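Local coordinates for lysine/ornithine decarboxylase (Vibrio vulnificus, PDB 2PLJ), which catalyses the pyridoxal phosphate-dependent decarboxylation of lysine and ornithine, the latter giving putrescine, at residues A[340-354]-A[367-381]. Residues are numbered along the deposited sequence; the frame is centred on the assembly and turned at random.
Sequences LTTIKQGGELIPSVL and ENILLPKLNNGDLVI
Lys344 reaches across to Asp378 in a short salt bridge, NZ to OD2 2.6 Å, arriving on the syn lone pair of that oxygen. The lysine chain bends at chi2 and chi4 and crosses the Asp378 side chain at about a right angle, its CE also lying against OD2. Asp378 OD2 also accepts a hydrogen bond from the backbone N of Asn375, from above the carboxylate plane, so one oxygen ties the lysine to the type II turn Asn375–Asp378. Beside this corner, a water takes a bond from Lys344 N and gives one to Leu379 O.

Two antiparallel strand pairings run on from this loop corner. Thr341 and Ile381 exchange a pair of backbone bonds, Ile381 N to Thr341 O being the straighter at 173°. In the other ladder, Ile350 pairs with Leu371, and Ile350 O is gripped twice, by Leu371 N and by Ser352 OG (2.8 Å), from opposite faces of its carbonyl plane. A second water donates to both Ser352 OG and Leu371 O.

Thr342, paired with Val380, holds OG1 between its own N and carbonyl carbon (chi1 53°), where it donates to Lys344 O at 2.7 Å; its CG2 meets Leu371 CD2, linking the two pairings. Pro372 CG rests 3.3 Å from Lys344 O. Leu371 CD1 meets Leu354 CD2 at 3.7 Å, and Ile369 CD1 lies against both Leu340 CD1 and Leu354 CD1. On the outer side, Ile343 and Leu379 run side by side, their CD1 atoms tightly packed at 3.5 Å, both packed against helix 40-53.

Strand 379-382 also pairs antiparallel with 300-312, and 349-355 pairs parallel with 315-320, placing both antiparallel pairings in the C-terminal beta-barrel domain characteristic of fold-type III, ornithine decarboxylase-like enzymes.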
loop_
_atom_site.group_PDB
_atom_site.type_symbol
_atom_site.label_atom_id
_atom_site.label_comp_id
_atom_site.label_asym_id
_atom_site.label_seq_id
_atom_site.Cartn_x
_atom_site.Cartn_y
_atom_site.Cartn_z
ATOM N N LEU A 340 4.843 -20.047 2.968
ATOM C CA LEU A 340 4.569 -20.174 1.528
ATOM C C LEU A 340 4.787 -21.619 1.098
ATOM O O LEU A 340 5.716 -22.287 1.569
ATOM C CB LEU A 340 5.483 -19.248 0.718
ATOM C CG LEU A 340 5.386 -17.730 0.971
ATOM C CD1 LEU A 340 6.542 -16.998 0.281
ATOM C CD2 LEU A 340 4.033 -17.181 0.549
ATOM N N THR A 341 3.933 -22.094 0.200
ATOM C CA THR A 341 4.101 -23.429 -0.343
ATOM C C THR A 341 3.671 -23.450 -1.808
ATOM O O THR A 341 3.239 -22.420 -2.365
ATOM C CB THR A 341 3.380 -24.505 0.557
ATOM O OG1 THR A 341 3.806 -25.824 0.195
ATOM C CG2 THR A 341 1.856 -24.386 0.491
ATOM N N THR A 342 3.823 -24.609 -2.438
ATOM C CA THR A 342 3.388 -24.785 -3.815
ATOM C C THR A 342 2.577 -26.061 -3.857
ATOM O O THR A 342 2.745 -26.931 -2.996
ATOM C CB THR A 342 4.609 -24.907 -4.767
ATOM O OG1 THR A 342 5.491 -25.928 -4.278
ATOM C CG2 THR A 342 5.347 -23.582 -4.818
ATOM N N ILE A 343 1.677 -26.163 -4.829
ATOM C CA ILE A 343 0.949 -27.420 -5.032
ATOM C C ILE A 343 1.941 -28.472 -5.500
ATOM O O ILE A 343 1.976 -29.576 -4.943
ATOM C CB ILE A 343 -0.268 -27.260 -5.973
ATOM C CG1 ILE A 343 -1.346 -26.398 -5.287
ATOM C CG2 ILE A 343 -0.844 -28.652 -6.383
ATOM C CD1 ILE A 343 -2.443 -25.919 -6.219
ATOM N N LYS A 344 2.773 -28.100 -6.474
ATOM C CA LYS A 344 3.852 -28.978 -6.966
ATOM C C LYS A 344 4.817 -29.328 -5.843
ATOM O O LYS A 344 5.322 -28.441 -5.150
ATOM C CB LYS A 344 4.614 -28.314 -8.106
ATOM C CG LYS A 344 3.829 -28.263 -9.391
ATOM C CD LYS A 344 4.693 -28.607 -10.589
ATOM C CE LYS A 344 3.819 -28.726 -11.818
ATOM N NZ LYS A 344 4.459 -28.088 -12.995
ATOM N N GLN A 345 5.040 -30.626 -5.656
ATOM C CA GLN A 345 5.909 -31.128 -4.592
ATOM C C GLN A 345 6.779 -32.270 -5.118
ATOM O O GLN A 345 6.392 -32.974 -6.052
ATOM C CB GLN A 345 5.070 -31.612 -3.399
ATOM C CG GLN A 345 4.358 -30.497 -2.614
ATOM C CD GLN A 345 5.318 -29.661 -1.780
ATOM O OE1 GLN A 345 6.216 -30.203 -1.122
ATOM N NE2 GLN A 345 5.134 -28.339 -1.796
ATOM N N GLY A 346 7.958 -32.436 -4.528
ATOM C CA GLY A 346 8.845 -33.543 -4.890
ATOM C C GLY A 346 9.824 -33.226 -6.007
ATOM O O GLY A 346 9.661 -32.262 -6.758
ATOM N N GLY A 347 10.860 -34.046 -6.121
ATOM C CA GLY A 347 11.937 -33.761 -7.063
ATOM C C GLY A 347 12.889 -32.690 -6.550
ATOM O O GLY A 347 12.871 -32.324 -5.379
ATOM N N GLU A 348 13.732 -32.199 -7.446
ATOM C CA GLU A 348 14.807 -31.279 -7.112
ATOM C C GLU A 348 14.283 -29.931 -6.581
ATOM O O GLU A 348 13.476 -29.268 -7.246
ATOM C CB GLU A 348 15.640 -31.077 -8.378
ATOM C CG GLU A 348 16.952 -30.328 -8.223
ATOM C CD GLU A 348 17.713 -30.272 -9.537
ATOM O OE1 GLU A 348 17.908 -29.160 -10.088
ATOM O OE2 GLU A 348 18.082 -31.350 -10.036
ATOM N N LEU A 349 14.723 -29.548 -5.377
ATOM C CA LEU A 349 14.504 -28.198 -4.865
ATOM C C LEU A 349 15.575 -27.237 -5.392
ATOM O O LEU A 349 16.786 -27.518 -5.308
ATOM C CB LEU A 349 14.485 -28.166 -3.337
ATOM C CG LEU A 349 13.404 -28.876 -2.515
ATOM C CD1 LEU A 349 13.435 -28.322 -1.098
ATOM C CD2 LEU A 349 11.998 -28.714 -3.107
ATOM N N ILE A 350 15.116 -26.114 -5.936
ATOM C CA ILE A 350 15.967 -25.158 -6.649
ATOM C C ILE A 350 15.934 -23.796 -5.932
ATOM O O ILE A 350 14.856 -23.338 -5.529
ATOM C CB ILE A 350 15.530 -25.024 -8.149
ATOM C CG1 ILE A 350 15.564 -26.392 -8.836
ATOM C CG2 ILE A 350 16.424 -24.045 -8.911
ATOM C CD1 ILE A 350 14.897 -26.438 -10.236
ATOM N N PRO A 351 17.122 -23.165 -5.737
ATOM C CA PRO A 351 17.153 -21.790 -5.197
ATOM C C PRO A 351 16.362 -20.848 -6.101
ATOM O O PRO A 351 16.646 -20.753 -7.315
ATOM C CB PRO A 351 18.639 -21.425 -5.251
ATOM C CG PRO A 351 19.353 -22.761 -5.184
ATOM C CD PRO A 351 18.484 -23.687 -5.987
ATOM N N SER A 352 15.390 -20.167 -5.504
ATOM C CA SER A 352 14.409 -19.400 -6.260
ATOM C C SER A 352 14.138 -18.055 -5.621
ATOM O O SER A 352 14.481 -17.827 -4.456
ATOM C CB SER A 352 13.100 -20.190 -6.379
ATOM O OG SER A 352 13.341 -21.489 -6.908
ATOM N N VAL A 353 13.522 -17.180 -6.403
ATOM C CA VAL A 353 13.047 -15.879 -5.939
ATOM C C VAL A 353 11.592 -15.768 -6.372
ATOM O O VAL A 353 11.246 -16.070 -7.521
ATOM C CB VAL A 353 13.855 -14.719 -6.575
ATOM C CG1 VAL A 353 13.310 -13.370 -6.143
ATOM C CG2 VAL A 353 15.347 -14.839 -6.264
ATOM N N LEU A 354 10.748 -15.333 -5.440
ATOM C CA LEU A 354 9.347 -15.061 -5.743
ATOM C C LEU A 354 9.158 -13.561 -5.803
ATOM O O LEU A 354 9.278 -12.861 -4.775
ATOM C CB LEU A 354 8.414 -15.691 -4.689
ATOM C CG LEU A 354 8.381 -17.227 -4.630
ATOM C CD1 LEU A 354 7.504 -17.669 -3.463
ATOM C CD2 LEU A 354 7.875 -17.853 -5.972
ATOM N N GLU A 367 13.023 -13.373 -1.152
ATOM C CA GLU A 367 14.337 -13.139 -1.799
ATOM C C GLU A 367 15.111 -14.431 -2.036
ATOM O O GLU A 367 15.909 -14.525 -2.968
ATOM C CB GLU A 367 15.204 -12.176 -0.965
ATOM C CG GLU A 367 14.725 -10.714 -1.001
ATOM C CD GLU A 367 15.591 -9.803 -0.138
ATOM O OE1 GLU A 367 16.809 -10.078 -0.029
ATOM O OE2 GLU A 367 15.052 -8.819 0.442
ATOM N N ASN A 368 14.890 -15.425 -1.184
ATOM C CA ASN A 368 15.595 -16.695 -1.294
ATOM C C ASN A 368 14.634 -17.736 -0.752
ATOM O O ASN A 368 14.228 -17.668 0.416
ATOM C CB ASN A 368 16.909 -16.667 -0.480
ATOM C CG ASN A 368 17.812 -17.862 -0.771
ATOM O OD1 ASN A 368 17.797 -18.421 -1.871
ATOM N ND2 ASN A 368 18.636 -18.244 0.218
ATOM N N ILE A 369 14.216 -18.660 -1.604
ATOM C CA ILE A 369 13.311 -19.730 -1.195
ATOM C C ILE A 369 13.558 -20.959 -2.064
ATOM O O ILE A 369 13.696 -20.842 -3.293
ATOM C CB ILE A 369 11.830 -19.263 -1.286
ATOM C CG1 ILE A 369 10.863 -20.366 -0.820
ATOM C CG2 ILE A 369 11.520 -18.748 -2.693
ATOM C CD1 ILE A 369 9.403 -19.844 -0.504
ATOM N N LEU A 370 13.637 -22.132 -1.435
ATOM C CA LEU A 370 13.806 -23.384 -2.183
ATOM C C LEU A 370 12.470 -23.905 -2.679
ATOM O O LEU A 370 11.525 -24.058 -1.902
ATOM C CB LEU A 370 14.511 -24.464 -1.348
ATOM C CG LEU A 370 15.928 -24.147 -0.857
ATOM C CD1 LEU A 370 16.417 -25.210 0.119
ATOM C CD2 LEU A 370 16.900 -23.993 -2.019
ATOM N N LEU A 371 12.388 -24.143 -3.982
ATOM C CA LEU A 371 11.151 -24.598 -4.599
ATOM C C LEU A 371 11.424 -25.608 -5.692
ATOM O O LEU A 371 12.463 -25.545 -6.368
ATOM C CB LEU A 371 10.374 -23.423 -5.206
ATOM C CG LEU A 371 9.900 -22.236 -4.360
ATOM C CD1 LEU A 371 9.286 -21.211 -5.295
ATOM C CD2 LEU A 371 8.857 -22.637 -3.281
ATOM N N PRO A 372 10.475 -26.536 -5.898
ATOM C CA PRO A 372 10.571 -27.366 -7.083
ATOM C C PRO A 372 10.447 -26.490 -8.343
ATOM O O PRO A 372 9.963 -25.344 -8.267
ATOM C CB PRO A 372 9.377 -28.326 -6.949
ATOM C CG PRO A 372 8.467 -27.700 -6.000
ATOM C CD PRO A 372 9.274 -26.833 -5.088
ATOM N N LYS A 373 10.916 -27.004 -9.475
ATOM C CA LYS A 373 10.750 -26.302 -10.742
ATOM C C LYS A 373 9.260 -26.108 -11.055
ATOM O O LYS A 373 8.493 -27.073 -11.075
ATOM C CB LYS A 373 11.455 -27.045 -11.891
ATOM C CG LYS A 373 11.289 -26.407 -13.269
ATOM C CD LYS A 373 11.832 -24.970 -13.317
ATOM C CE LYS A 373 11.818 -24.389 -14.737
ATOM N NZ LYS A 373 10.468 -24.242 -15.382
ATOM N N LEU A 374 8.876 -24.852 -11.270
ATOM C CA LEU A 374 7.502 -24.501 -11.621
ATOM C C LEU A 374 7.379 -24.082 -13.078
ATOM O O LEU A 374 8.292 -23.458 -13.629
ATOM C CB LEU A 374 7.031 -23.337 -10.753
ATOM C CG LEU A 374 7.132 -23.539 -9.239
ATOM C CD1 LEU A 374 6.674 -22.253 -8.573
ATOM C CD2 LEU A 374 6.311 -24.753 -8.800
ATOM N N ASN A 375 6.249 -24.428 -13.688
ATOM C CA ASN A 375 5.866 -23.923 -15.002
ATOM C C ASN A 375 5.022 -22.651 -14.870
ATOM O O ASN A 375 4.363 -22.429 -13.833
ATOM C CB ASN A 375 5.026 -24.970 -15.729
ATOM C CG ASN A 375 5.783 -26.260 -15.985
ATOM O OD1 ASN A 375 5.248 -27.345 -15.778
ATOM N ND2 ASN A 375 7.018 -26.148 -16.440
ATOM N N ASN A 376 4.989 -21.840 -15.928
ATOM C CA ASN A 376 4.045 -20.724 -15.937
ATOM C C ASN A 376 2.651 -21.276 -15.707
ATOM O O ASN A 376 2.297 -22.358 -16.238
ATOM C CB ASN A 376 4.087 -19.936 -17.252
ATOM C CG ASN A 376 5.440 -19.272 -17.501
ATOM O OD1 ASN A 376 6.276 -19.144 -16.589
ATOM N ND2 ASN A 376 5.663 -18.851 -18.744
ATOM N N GLY A 377 1.882 -20.531 -14.918
ATOM C CA GLY A 377 0.549 -20.934 -14.478
ATOM C C GLY A 377 0.507 -21.757 -13.197
ATOM O O GLY A 377 -0.578 -21.913 -12.607
ATOM N N ASP A 378 1.649 -22.288 -12.747
ATOM C CA ASP A 378 1.675 -23.026 -11.463
ATOM C C ASP A 378 1.375 -22.115 -10.266
ATOM O O ASP A 378 1.612 -20.908 -10.321
ATOM C CB ASP A 378 2.997 -23.756 -11.230
ATOM C CG ASP A 378 3.079 -25.091 -11.996
ATOM O OD1 ASP A 378 2.010 -25.619 -12.401
ATOM O OD2 ASP A 378 4.204 -25.610 -12.172
ATOM N N LEU A 379 0.894 -22.721 -9.184
ATOM C CA LEU A 379 0.377 -21.954 -8.023
ATOM C C LEU A 379 1.311 -21.886 -6.818
ATOM O O LEU A 379 1.976 -22.877 -6.449
ATOM C CB LEU A 379 -0.976 -22.507 -7.600
ATOM C CG LEU A 379 -2.030 -22.646 -8.700
ATOM C CD1 LEU A 379 -3.352 -23.138 -8.116
ATOM C CD2 LEU A 379 -2.206 -21.330 -9.457
ATOM N N VAL A 380 1.289 -20.706 -6.186
ATOM C CA VAL A 380 2.025 -20.419 -4.969
ATOM C C VAL A 380 0.983 -20.019 -3.929
ATOM O O VAL A 380 0.139 -19.156 -4.192
ATOM C CB VAL A 380 3.057 -19.298 -5.174
ATOM C CG1 VAL A 380 3.701 -18.894 -3.840
ATOM C CG2 VAL A 380 4.119 -19.758 -6.184
ATOM N N ILE A 381 1.054 -20.660 -2.769
ATOM C CA ILE A 381 -0.004 -20.564 -1.749
ATOM C C ILE A 381 0.609 -19.905 -0.525
ATOM O O ILE A 381 1.713 -20.277 -0.116
ATOM C CB ILE A 381 -0.525 -21.993 -1.364
ATOM C CG1 ILE A 381 -0.914 -22.867 -2.591
ATOM C CG2 ILE A 381 -1.625 -21.931 -0.299
ATOM C CD1 ILE A 381 -1.772 -22.177 -3.662
HETATM O O HOH W 1 2.463 -25.301 -7.632
HETATM O O HOH W 2 12.120 -29.698 -9.378
HETATM O O HOH W 3 12.347 -23.543 -8.688
#